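Local structure of orotidine 5'-phosphate decarboxylase (Lactobacillus acidophilus, 3TFX) at residues A[7-12]-A[217-222]; A[89-94]-A[147-152]; A[97-102]-A[154-159]; A[181-186]-A[208-213]. The protein probably catalyses, as a homodimer, the decarboxylation of orotidine 5'-monophosphate to uridine 5'-monophosphate, the last step of de novo UMP synthesis. One frame throughout, in Å; residues are numbered along the deposited sequence.

Contact 1: residues A[7-12]-A[217-222]; sequences VIVALD and RPITLA
V9 and T220 make the closest approach between the first strand of the TIM barrel, 7-10, and the short helix 217-220 that follows the last strand. V9 CG1 lies 3.5 Å from T220 CG2, the two side chains running past each other in opposite directions. The torsion of V9 divides its work: CG1, anti to the backbone N (chi1 -173°), faces the threonine methyl, while CG2, beside that N, meets I219 CD1 at 3.9 Å. I219 crosses V9 at a slant and extends its CG1-CD1 arm (chi2 168°) far enough for CD1 to come within 4.3 Å of V7 CG1. Y229 of helix 225-236 packs on both V9 and I219, extending this apolar cluster.

L11 starts out pointing away from the helix, yet its CD2 branch returns to within 3.8 Å of T220 CG2, so one methyl is shared by V9 and L11. T220 is thus split into an apolar and a polar side. Its OG1 has a weak hydrogen bond to G216 O in the preceding turn. D12 and G216, just past the C-terminal ends of strands 7-10 and 212-215, and R217, which opens the helix, are predicted substrate-binding residues, which puts this packing beside the probable active-site mouth. A water links the two segments, donating to A10 O at 2.7 Å and lying 2.8 Å from T220 OG1.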
loop_
_atom_site.group_PDB
_atom_site.type_symbol
_atom_site.label_atom_id
_atom_site.label_comp_id
_atom_site.label_asym_id
_atom_site.label_seq_id
_atom_site.Cartn_x
_atom_site.Cartn_y
_atom_site.Cartn_z
ATOM N N VAL A 7 -12.998 -9.750 -17.537
ATOM C CA VAL A 7 -13.480 -10.286 -16.262
ATOM C C VAL A 7 -12.224 -10.730 -15.506
ATOM O O VAL A 7 -11.435 -11.530 -16.019
ATOM C CB VAL A 7 -14.484 -11.450 -16.464
ATOM C CG1 VAL A 7 -14.914 -12.096 -15.092
ATOM C CG2 VAL A 7 -15.700 -10.963 -17.244
ATOM N N ILE A 8 -12.025 -10.183 -14.310
ATOM C CA ILE A 8 -10.790 -10.419 -13.547
ATOM C C ILE A 8 -11.077 -11.336 -12.353
ATOM O O ILE A 8 -11.950 -11.032 -11.549
ATOM C CB ILE A 8 -10.182 -9.080 -13.027
ATOM C CG1 ILE A 8 -9.848 -8.147 -14.208
ATOM C CG2 ILE A 8 -8.936 -9.334 -12.137
ATOM C CD1 ILE A 8 -9.636 -6.690 -13.833
ATOM N N VAL A 9 -10.332 -12.435 -12.225
ATOM C CA VAL A 9 -10.592 -13.371 -11.132
ATOM C C VAL A 9 -9.832 -12.990 -9.850
ATOM O O VAL A 9 -8.603 -12.960 -9.832
ATOM C CB VAL A 9 -10.311 -14.833 -11.569
ATOM C CG1 VAL A 9 -10.741 -15.818 -10.492
ATOM C CG2 VAL A 9 -11.078 -15.131 -12.872
ATOM N N ALA A 10 -10.568 -12.689 -8.786
ATOM C CA ALA A 10 -9.946 -12.327 -7.517
ATOM C C ALA A 10 -9.455 -13.562 -6.783
ATOM O O ALA A 10 -10.247 -14.426 -6.395
ATOM C CB ALA A 10 -10.905 -11.540 -6.647
ATOM N N LEU A 11 -8.141 -13.639 -6.611
ATOM C CA LEU A 11 -7.512 -14.754 -5.926
ATOM C C LEU A 11 -7.094 -14.317 -4.532
ATOM O O LEU A 11 -6.171 -13.515 -4.371
ATOM C CB LEU A 11 -6.301 -15.265 -6.716
ATOM C CG LEU A 11 -6.528 -15.634 -8.183
ATOM C CD1 LEU A 11 -5.250 -16.159 -8.799
ATOM C CD2 LEU A 11 -7.665 -16.649 -8.350
ATOM N N ASP A 12 -7.801 -14.840 -3.538
ATOM C CA ASP A 12 -7.522 -14.576 -2.143
ATOM C C ASP A 12 -6.883 -15.840 -1.563
ATOM O O ASP A 12 -7.578 -16.719 -1.054
ATOM C CB ASP A 12 -8.823 -14.235 -1.401
ATOM C CG ASP A 12 -9.535 -12.994 -1.982
ATOM O OD1 ASP A 12 -8.858 -12.105 -2.552
ATOM O OD2 ASP A 12 -10.780 -12.904 -1.865
ATOM N N ARG A 217 -15.292 -15.766 -5.429
ATOM C CA ARG A 217 -15.823 -17.123 -5.131
ATOM C C ARG A 217 -16.780 -17.715 -6.166
ATOM O O ARG A 217 -16.731 -18.922 -6.406
ATOM C CB ARG A 217 -16.456 -17.176 -3.730
ATOM C CG ARG A 217 -15.481 -16.777 -2.638
ATOM C CD ARG A 217 -16.069 -16.790 -1.239
ATOM N NE ARG A 217 -15.037 -16.368 -0.290
ATOM C CZ ARG A 217 -15.214 -16.169 1.014
ATOM N NH1 ARG A 217 -16.399 -16.364 1.583
ATOM N NH2 ARG A 217 -14.185 -15.778 1.754
ATOM N N PRO A 218 -17.646 -16.882 -6.789
ATOM C CA PRO A 218 -18.496 -17.421 -7.856
ATOM C C PRO A 218 -17.710 -18.193 -8.905
ATOM O O PRO A 218 -18.251 -19.097 -9.523
ATOM C CB PRO A 218 -19.128 -16.167 -8.466
ATOM C CG PRO A 218 -19.233 -15.220 -7.319
ATOM C CD PRO A 218 -18.066 -15.518 -6.398
ATOM N N ILE A 219 -16.440 -17.854 -9.079
ATOM C CA ILE A 219 -15.584 -18.565 -10.009
ATOM C C ILE A 219 -14.621 -19.531 -9.312
ATOM O O ILE A 219 -14.564 -20.702 -9.668
ATOM C CB ILE A 219 -14.770 -17.609 -10.916
ATOM C CG1 ILE A 219 -15.688 -16.801 -11.849
ATOM C CG2 ILE A 219 -13.747 -18.402 -11.731
ATOM C CD1 ILE A 219 -14.973 -15.605 -12.576
ATOM N N THR A 220 -13.887 -19.044 -8.312
ATOM C CA THR A 220 -12.791 -19.803 -7.730
ATOM C C THR A 220 -13.276 -20.989 -6.904
ATOM O O THR A 220 -12.514 -21.899 -6.648
ATOM C CB THR A 220 -11.901 -18.915 -6.833
ATOM O OG1 THR A 220 -12.695 -18.363 -5.778
ATOM C CG2 THR A 220 -11.271 -17.787 -7.642
ATOM N N LEU A 221 -14.534 -20.946 -6.470
ATOM C CA LEU A 221 -15.129 -22.036 -5.709
ATOM C C LEU A 221 -16.225 -22.742 -6.515
ATOM O O LEU A 221 -16.954 -23.580 -5.979
ATOM C CB LEU A 221 -15.664 -21.530 -4.364
ATOM C CG LEU A 221 -14.623 -20.916 -3.408
ATOM C CD1 LEU A 221 -15.280 -20.558 -2.096
ATOM C CD2 LEU A 221 -13.428 -21.841 -3.149
ATOM N N ALA A 222 -16.336 -22.420 -7.807
ATOM C CA ALA A 222 -17.287 -23.141 -8.662
ATOM C C ALA A 222 -16.789 -24.560 -8.831
ATOM O O ALA A 222 -15.582 -24.811 -8.732
ATOM C CB ALA A 222 -17.450 -22.464 -10.020
HETATM O O HOH W 1 -11.882 -15.824 -4.824
#

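Contact 2: residues A[89-94]-A[147-152]; sequences VHALGG and LSLAKM
A91 and L149 make the nearest backbone approach between the 3-10 turn 91-93, at the end of barrel strand 86-90, and the outer helix 142-155. A91 CB points at the helix and butts against the branch point of the leucine, with CG of L149 3.7 Å from it and CB of L149 only slightly farther. The two CA atoms lie 5.8 Å apart, a separation that suits a side chain as short as alanine. L149 is turned to an unusual torsion pair (chi1 -99°, chi2 13°), and its CD2 reaches L92. The L92 side chain leaves its backbone away from the helix, but its end bends back: CD2 of L92 meets CD2 of L149 at 4.1 Å, the two chains passing at a slant.

One helical turn on, selenomethionine M152 comes in beside A91. Its CG is anti to the backbone N (chi1 -173°) and the chain kinks at its last torsion, which turns the CE methyl toward the turn. CE sits 3.2 Å from A91 O and 4.0 Å from G94 C. A91 O also accepts the backbone N-H of G94, at the N-cap position of helix 95-108, with G94 N 2.8 Å from A91 O.

Residues of the second subunit lie against the same side chains: E135 of that subunit packs on L149 and M152, and its Q136 on L92. With no hydrogen bond running directly between the turn and the helix, their hold on each other probably rests on shape and the burial of apolar groups at the dimer interface, one methyl lying against a backbone carbonyl.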
loop_
_atom_site.group_PDB
_atom_site.type_symbol
_atom_site.label_atom_id
_atom_site.label_comp_id
_atom_site.label_asym_id
_atom_site.label_seq_id
_atom_site.Cartn_x
_atom_site.Cartn_y
_atom_site.Cartn_z
ATOM N N VAL A 89 -3.471 2.771 -6.625
ATOM C CA VAL A 89 -2.960 3.761 -5.658
ATOM C C VAL A 89 -4.131 4.401 -4.912
ATOM O O VAL A 89 -5.268 4.407 -5.406
ATOM C CB VAL A 89 -2.114 4.912 -6.323
ATOM C CG1 VAL A 89 -0.820 4.384 -6.931
ATOM C CG2 VAL A 89 -2.930 5.680 -7.370
ATOM N N HIS A 90 -3.848 4.954 -3.734
ATOM C CA HIS A 90 -4.819 5.764 -2.997
ATOM C C HIS A 90 -4.901 7.200 -3.507
ATOM O O HIS A 90 -3.886 7.916 -3.525
ATOM C CB HIS A 90 -4.491 5.748 -1.497
ATOM C CG HIS A 90 -5.093 4.584 -0.775
ATOM N ND1 HIS A 90 -6.401 4.578 -0.340
ATOM C CD2 HIS A 90 -4.583 3.374 -0.451
ATOM C CE1 HIS A 90 -6.665 3.418 0.236
ATOM N NE2 HIS A 90 -5.578 2.672 0.182
ATOM N N ALA A 91 -6.099 7.614 -3.940
ATOM C CA ALA A 91 -6.359 9.013 -4.296
ATOM C C ALA A 91 -6.163 9.928 -3.083
ATOM O O ALA A 91 -5.762 11.076 -3.232
ATOM C CB ALA A 91 -7.778 9.193 -4.852
ATOM N N LEU A 92 -6.442 9.406 -1.892
ATOM C CA LEU A 92 -6.151 10.107 -0.639
ATOM C C LEU A 92 -4.681 10.558 -0.511
ATOM O O LEU A 92 -4.385 11.503 0.222
ATOM C CB LEU A 92 -6.559 9.245 0.563
ATOM C CG LEU A 92 -8.059 9.108 0.839
ATOM C CD1 LEU A 92 -8.300 8.182 2.043
ATOM C CD2 LEU A 92 -8.710 10.463 1.072
ATOM N N GLY A 93 -3.784 9.887 -1.240
ATOM C CA GLY A 93 -2.374 10.286 -1.321
ATOM C C GLY A 93 -2.126 11.583 -2.076
ATOM O O GLY A 93 -1.015 12.136 -2.037
ATOM N N GLY A 94 -3.152 12.059 -2.787
ATOM C CA GLY A 94 -3.080 13.353 -3.436
ATOM C C GLY A 94 -2.664 13.351 -4.898
ATOM O O GLY A 94 -2.154 12.350 -5.440
ATOM N N LEU A 147 -16.722 11.221 -5.649
ATOM C CA LEU A 147 -16.667 11.907 -6.940
ATOM C C LEU A 147 -15.457 12.862 -7.021
ATOM O O LEU A 147 -14.745 12.900 -8.028
ATOM C CB LEU A 147 -17.986 12.636 -7.211
ATOM C CG LEU A 147 -18.039 13.621 -8.394
ATOM C CD1 LEU A 147 -17.807 12.880 -9.685
ATOM C CD2 LEU A 147 -19.371 14.425 -8.439
ATOM N N SER A 148 -15.210 13.596 -5.946
ATOM C CA SER A 148 -14.069 14.522 -5.859
ATOM C C SER A 148 -12.706 13.808 -6.015
ATOM O O SER A 148 -11.836 14.260 -6.761
ATOM C CB SER A 148 -14.128 15.274 -4.526
ATOM O OG SER A 148 -13.026 16.135 -4.371
ATOM N N LEU A 149 -12.536 12.696 -5.306
ATOM C CA LEU A 149 -11.332 11.865 -5.436
ATOM C C LEU A 149 -11.202 11.293 -6.855
ATOM O O LEU A 149 -10.125 11.304 -7.433
ATOM C CB LEU A 149 -11.379 10.726 -4.417
ATOM C CG LEU A 149 -10.617 10.818 -3.085
ATOM C CD1 LEU A 149 -10.088 12.191 -2.707
ATOM C CD2 LEU A 149 -11.393 10.186 -1.966
ATOM N N ALA A 150 -12.313 10.818 -7.416
ATOM C CA ALA A 150 -12.301 10.260 -8.762
ATOM C C ALA A 150 -11.923 11.307 -9.826
ATOM O O ALA A 150 -11.046 11.057 -10.655
ATOM C CB ALA A 150 -13.630 9.595 -9.082
ATOM N N LYS A 151 -12.571 12.475 -9.790
ATOM C CA LYS A 151 -12.277 13.561 -10.733
ATOM C C LYS A 151 -10.803 13.963 -10.675
ATOM O O LYS A 151 -10.135 14.073 -11.711
ATOM C CB LYS A 151 -13.160 14.780 -10.467
ATOM C CG LYS A 151 -14.590 14.656 -10.967
ATOM C CD LYS A 151 -15.435 15.877 -10.630
ATOM C CE LYS A 151 -15.000 17.120 -11.412
ATOM N NZ LYS A 151 -15.245 17.002 -12.891
HETATM N N MSE A 152 -10.302 14.149 -9.455
HETATM C CA MSE A 152 -8.904 14.491 -9.239
HETATM C C MSE A 152 -7.958 13.440 -9.799
HETATM O O MSE A 152 -6.937 13.790 -10.397
HETATM C CB MSE A 152 -8.610 14.723 -7.753
HETATM C CG MSE A 152 -7.196 15.264 -7.491
HETATM SE SE MSE A 152 -6.668 15.123 -5.615
HETATM C CE MSE A 152 -6.643 13.178 -5.454
#

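Contact 3: residues A[97-102]-A[154-159]; sequences MIKSAK and KHSGAD
S156, just beyond the end of helix 142-155, fits against I98 and K99 of helix 95-108, so that two outer helices of the TIM barrel meet where the chain turns inward toward strand 160-162. The closest pair of CA atoms is K99 and S156, 5.2 Å apart. S156 CB rests 3.8 Å from I98 CG2, while its OG turns to M152 O and S95 OG. The carbonyl of S156 points into the helix surface, where its O is 3.3 Å from I98 CG2 and 3.2 Å from K99 CG; it is also near K99 N, but the angle is too poor for a hydrogen bond.

G157 follows with a positive phi (92°). A CB there would crowd K102 CB and the preceding carbonyl, consistent with a glycine where the chain passes this close to the helix. Its O lies 3.5 Å from K102 CG, beside the aliphatic part of the lysine. A158 CB then lies 4.0 Å from I98 CG2.

At D159 the contact becomes ionic. K102 leaves with CG anti to its backbone N and bends at chi2 (66°), so that its side chain crosses that of D159 at about a right angle and brings NZ to the carboxylate. A methionine in place of K102 would probably leave D159 without its positive mate on this side. D159 OD2 also accepts L118 N, and uses its syn lone pair for the salt-bridge hydrogen bond from K102 NZ, 2.7 Å away.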
loop_
_atom_site.group_PDB
_atom_site.type_symbol
_atom_site.label_atom_id
_atom_site.label_comp_id
_atom_site.label_asym_id
_atom_site.label_seq_id
_atom_site.Cartn_x
_atom_site.Cartn_y
_atom_site.Cartn_z
HETATM N N MSE A 97 1.091 12.591 -6.126
HETATM C CA MSE A 97 1.412 11.179 -5.941
HETATM C C MSE A 97 0.840 10.330 -7.082
HETATM O O MSE A 97 1.483 9.391 -7.566
HETATM C CB MSE A 97 0.885 10.691 -4.593
HETATM C CG MSE A 97 1.504 9.388 -4.154
HETATM SE SE MSE A 97 0.229 8.286 -3.169
HETATM C CE MSE A 97 -1.009 7.885 -4.633
ATOM N N ILE A 98 -0.364 10.677 -7.525
ATOM C CA ILE A 98 -0.993 9.951 -8.626
ATOM C C ILE A 98 -0.187 10.175 -9.918
ATOM O O ILE A 98 0.116 9.213 -10.634
ATOM C CB ILE A 98 -2.487 10.322 -8.799
ATOM C CG1 ILE A 98 -3.293 9.914 -7.566
ATOM C CG2 ILE A 98 -3.077 9.692 -10.082
ATOM C CD1 ILE A 98 -4.734 10.495 -7.533
ATOM N N LYS A 99 0.166 11.436 -10.200
ATOM C CA LYS A 99 0.988 11.762 -11.375
ATOM C C LYS A 99 2.325 11.023 -11.352
ATOM O O LYS A 99 2.768 10.507 -12.383
ATOM C CB LYS A 99 1.259 13.274 -11.493
ATOM C CG LYS A 99 0.021 14.134 -11.718
ATOM C CD LYS A 99 0.359 15.626 -11.552
ATOM C CE LYS A 99 -0.874 16.506 -11.659
ATOM N NZ LYS A 99 -0.474 17.961 -11.551
ATOM N N SER A 100 2.963 10.974 -10.179
ATOM C CA SER A 100 4.262 10.291 -10.041
ATOM C C SER A 100 4.114 8.787 -10.255
ATOM O O SER A 100 4.955 8.153 -10.873
ATOM C CB SER A 100 4.898 10.604 -8.676
ATOM O OG SER A 100 5.310 11.964 -8.602
ATOM N N ALA A 101 3.014 8.230 -9.768
ATOM C CA ALA A 101 2.720 6.810 -9.945
ATOM C C ALA A 101 2.663 6.455 -11.431
ATOM O O ALA A 101 3.285 5.485 -11.871
ATOM C CB ALA A 101 1.422 6.449 -9.241
ATOM N N LYS A 102 1.956 7.275 -12.203
ATOM C CA LYS A 102 1.827 7.049 -13.634
ATOM C C LYS A 102 3.173 7.195 -14.349
ATOM O O LYS A 102 3.489 6.381 -15.218
ATOM C CB LYS A 102 0.781 7.979 -14.269
ATOM C CG LYS A 102 0.471 7.645 -15.757
ATOM C CD LYS A 102 -0.213 6.267 -15.933
ATOM C CE LYS A 102 -0.292 5.833 -17.425
ATOM N NZ LYS A 102 -0.840 4.420 -17.647
ATOM N N LYS A 154 -8.580 11.333 -12.321
ATOM C CA LYS A 154 -8.637 11.573 -13.774
ATOM C C LYS A 154 -7.733 12.740 -14.189
ATOM O O LYS A 154 -6.953 12.607 -15.117
ATOM C CB LYS A 154 -10.083 11.799 -14.250
ATOM C CG LYS A 154 -10.262 12.422 -15.647
ATOM C CD LYS A 154 -9.888 11.470 -16.764
ATOM C CE LYS A 154 -10.173 12.041 -18.149
ATOM N NZ LYS A 154 -9.707 11.089 -19.215
ATOM N N HIS A 155 -7.821 13.870 -13.486
ATOM C CA HIS A 155 -6.971 15.026 -13.819
ATOM C C HIS A 155 -5.510 14.864 -13.429
ATOM O O HIS A 155 -4.689 15.709 -13.766
ATOM C CB HIS A 155 -7.533 16.323 -13.237
ATOM C CG HIS A 155 -8.886 16.674 -13.765
ATOM N ND1 HIS A 155 -9.212 16.564 -15.101
ATOM C CD2 HIS A 155 -9.997 17.132 -13.142
ATOM C CE1 HIS A 155 -10.472 16.919 -15.276
ATOM N NE2 HIS A 155 -10.967 17.281 -14.104
ATOM N N SER A 156 -5.180 13.764 -12.755
ATOM C CA SER A 156 -3.818 13.529 -12.297
ATOM C C SER A 156 -3.097 12.346 -12.948
ATOM O O SER A 156 -2.113 11.853 -12.400
ATOM C CB SER A 156 -3.799 13.365 -10.780
ATOM O OG SER A 156 -4.411 14.474 -10.156
ATOM N N GLY A 157 -3.585 11.877 -14.090
ATOM C CA GLY A 157 -2.945 10.754 -14.786
ATOM C C GLY A 157 -3.436 9.341 -14.492
ATOM O O GLY A 157 -2.916 8.379 -15.053
ATOM N N ALA A 158 -4.424 9.189 -13.619
ATOM C CA ALA A 158 -5.005 7.852 -13.409
ATOM C C ALA A 158 -5.794 7.432 -14.646
ATOM O O ALA A 158 -6.432 8.250 -15.288
ATOM C CB ALA A 158 -5.888 7.820 -12.183
ATOM N N ASP A 159 -5.748 6.150 -14.977
ATOM C CA ASP A 159 -6.505 5.638 -16.112
ATOM C C ASP A 159 -7.920 5.203 -15.744
ATOM O O ASP A 159 -8.762 4.988 -16.618
ATOM C CB ASP A 159 -5.752 4.486 -16.748
ATOM C CG ASP A 159 -4.380 4.893 -17.210
ATOM O OD1 ASP A 159 -4.291 5.765 -18.100
ATOM O OD2 ASP A 159 -3.396 4.343 -16.682
#

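Contact 4: residues A[181-186]-A[208-213]; sequences YVTPGI and WGSSAI
S211 reaches across to Y181 where the last two barrel strands, 180-183 and 212-215, begin to pair in parallel. Its CB stands 3.5 Å from both Y181 N and Y181 O. From there OG, placed beside its own backbone N (chi1 -48°), takes the Y181 N-H at 2.8 Å in a fairly straight bond (163°); 3.9 Å away is CD2 of the tyrosine ring, to which OG lies obliquely. S211 N returns a bond to Y181 O, so residue 181 is gripped at both its backbone N and O. Replacing S211 by alanine would probably leave Y181 N without this acceptor and weaken the start of the pairing.

Farther along, T183 N donates to A212 O at 2.9 Å, with an N-H...O angle of 171°. On the I213 side of the sheet, T183 OG1 and S210 OG share a 2.8 Å hydrogen bond, and I186 crosses I213 at about a right angle, I186 CG1 to I213 CG2 3.7 Å. V182 and A212 occupy the other face.

Around this pair, helix 168-175 packs on Y181, helix 202-207 on I186, S210 and I213, and helix 225-236 on S210 and I213, while strands 160-162 and 7-10 continue the barrel on either side.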
loop_
_atom_site.group_PDB
_atom_site.type_symbol
_atom_site.label_atom_id
_atom_site.label_comp_id
_atom_site.label_asym_id
_atom_site.label_seq_id
_atom_site.Cartn_x
_atom_site.Cartn_y
_atom_site.Cartn_z
ATOM N N TYR A 181 -13.845 2.225 -15.397
ATOM C CA TYR A 181 -14.607 2.032 -14.168
ATOM C C TYR A 181 -14.549 0.550 -13.819
ATOM O O TYR A 181 -15.209 -0.271 -14.462
ATOM C CB TYR A 181 -16.038 2.572 -14.332
ATOM C CG TYR A 181 -16.042 4.011 -14.820
ATOM C CD1 TYR A 181 -15.943 5.063 -13.916
ATOM C CD2 TYR A 181 -16.099 4.312 -16.177
ATOM C CE1 TYR A 181 -15.927 6.396 -14.347
ATOM C CE2 TYR A 181 -16.089 5.653 -16.626
ATOM C CZ TYR A 181 -15.990 6.679 -15.699
ATOM O OH TYR A 181 -15.956 7.991 -16.112
ATOM N N VAL A 182 -13.716 0.222 -12.829
ATOM C CA VAL A 182 -13.440 -1.165 -12.443
ATOM C C VAL A 182 -14.230 -1.524 -11.184
ATOM O O VAL A 182 -14.051 -0.896 -10.130
ATOM C CB VAL A 182 -11.940 -1.407 -12.239
ATOM C CG1 VAL A 182 -11.666 -2.847 -11.749
ATOM C CG2 VAL A 182 -11.170 -1.112 -13.542
ATOM N N THR A 183 -15.109 -2.521 -11.308
ATOM C CA THR A 183 -16.132 -2.799 -10.289
ATOM C C THR A 183 -16.061 -4.233 -9.726
ATOM O O THR A 183 -16.381 -5.186 -10.441
ATOM C CB THR A 183 -17.559 -2.557 -10.858
ATOM O OG1 THR A 183 -17.815 -3.490 -11.909
ATOM C CG2 THR A 183 -17.695 -1.155 -11.433
ATOM N N PRO A 184 -15.661 -4.389 -8.436
ATOM C CA PRO A 184 -15.499 -5.721 -7.787
ATOM C C PRO A 184 -16.693 -6.467 -7.170
ATOM O O PRO A 184 -16.578 -7.670 -6.860
ATOM C CB PRO A 184 -14.460 -5.453 -6.675
ATOM C CG PRO A 184 -14.634 -4.016 -6.338
ATOM C CD PRO A 184 -15.058 -3.311 -7.621
ATOM N N GLY A 185 -17.831 -5.838 -6.944
ATOM C CA GLY A 185 -18.839 -6.575 -6.117
ATOM C C GLY A 185 -19.644 -7.697 -6.777
ATOM O O GLY A 185 -20.688 -8.109 -6.258
ATOM N N ILE A 186 -19.159 -8.217 -7.900
ATOM C CA ILE A 186 -20.043 -8.872 -8.881
ATOM C C ILE A 186 -20.310 -10.382 -8.675
ATOM O O ILE A 186 -19.370 -11.178 -8.548
ATOM C CB ILE A 186 -19.542 -8.589 -10.322
ATOM C CG1 ILE A 186 -19.322 -7.069 -10.544
ATOM C CG2 ILE A 186 -20.471 -9.226 -11.368
ATOM C CD1 ILE A 186 -20.569 -6.169 -10.410
ATOM N N TRP A 208 -24.803 -0.981 -16.677
ATOM C CA TRP A 208 -24.469 0.221 -15.925
ATOM C C TRP A 208 -23.160 0.884 -16.335
ATOM O O TRP A 208 -22.805 1.941 -15.790
ATOM C CB TRP A 208 -24.466 -0.074 -14.429
ATOM C CG TRP A 208 -25.808 -0.466 -13.911
ATOM C CD1 TRP A 208 -27.023 -0.252 -14.514
ATOM C CD2 TRP A 208 -26.087 -1.106 -12.669
ATOM N NE1 TRP A 208 -28.034 -0.735 -13.729
ATOM C CE2 TRP A 208 -27.492 -1.264 -12.587
ATOM C CE3 TRP A 208 -25.288 -1.573 -11.615
ATOM C CZ2 TRP A 208 -28.113 -1.867 -11.494
ATOM C CZ3 TRP A 208 -25.908 -2.184 -10.534
ATOM C CH2 TRP A 208 -27.304 -2.322 -10.480
ATOM N N GLY A 209 -22.445 0.266 -17.278
ATOM C CA GLY A 209 -21.237 0.867 -17.859
ATOM C C GLY A 209 -19.901 0.508 -17.218
ATOM O O GLY A 209 -18.919 1.201 -17.437
ATOM N N SER A 210 -19.849 -0.571 -16.429
ATOM C CA SER A 210 -18.564 -1.055 -15.899
ATOM C C SER A 210 -17.568 -1.384 -17.037
ATOM O O SER A 210 -17.943 -2.005 -18.037
ATOM C CB SER A 210 -18.781 -2.269 -14.992
ATOM O OG SER A 210 -17.539 -2.830 -14.614
ATOM N N SER A 211 -16.319 -0.923 -16.910
ATOM C CA SER A 211 -15.286 -1.224 -17.909
ATOM C C SER A 211 -14.695 -2.609 -17.687
ATOM O O SER A 211 -14.168 -3.216 -18.614
ATOM C CB SER A 211 -14.147 -0.200 -17.845
ATOM O OG SER A 211 -14.652 1.121 -17.811
ATOM N N ALA A 212 -14.752 -3.078 -16.442
ATOM C CA ALA A 212 -14.155 -4.347 -16.033
ATOM C C ALA A 212 -14.798 -4.782 -14.734
ATOM O O ALA A 212 -15.008 -3.960 -13.850
ATOM C CB ALA A 212 -12.642 -4.193 -15.824
ATOM N N ILE A 213 -15.077 -6.074 -14.591
ATOM C CA ILE A 213 -15.588 -6.582 -13.310
ATOM C C ILE A 213 -14.573 -7.484 -12.665
ATOM O O ILE A 213 -13.841 -8.187 -13.361
ATOM C CB ILE A 213 -16.946 -7.348 -13.456
ATOM C CG1 ILE A 213 -16.799 -8.562 -14.395
ATOM C CG2 ILE A 213 -18.031 -6.378 -13.905
ATOM C CD1 ILE A 213 -18.065 -9.393 -14.612
#

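How the contacts relate
Contacts 1 and 4 are joined directly: I213 of contact 4 pairs with I8 of contact 1, where strand 212-215 closes the barrel onto strand 7-10. Contacts 2 and 3 form a second cluster across the chain's centre from contact 1, their centres 9 Å apart; both use helix 142-155, and M152 of one packs on I98 of the other. Contacts 1, 2 and 4 are buried, whereas contact 3 is partly open. Chemistry follows position. Strand-to-strand contact 4 relies on backbone and hydroxyl hydrogen bonds, contacts 1 and 2 mainly on methyl packing, with a bridging water in contact 1, and contact 3 alone includes a salt bridge.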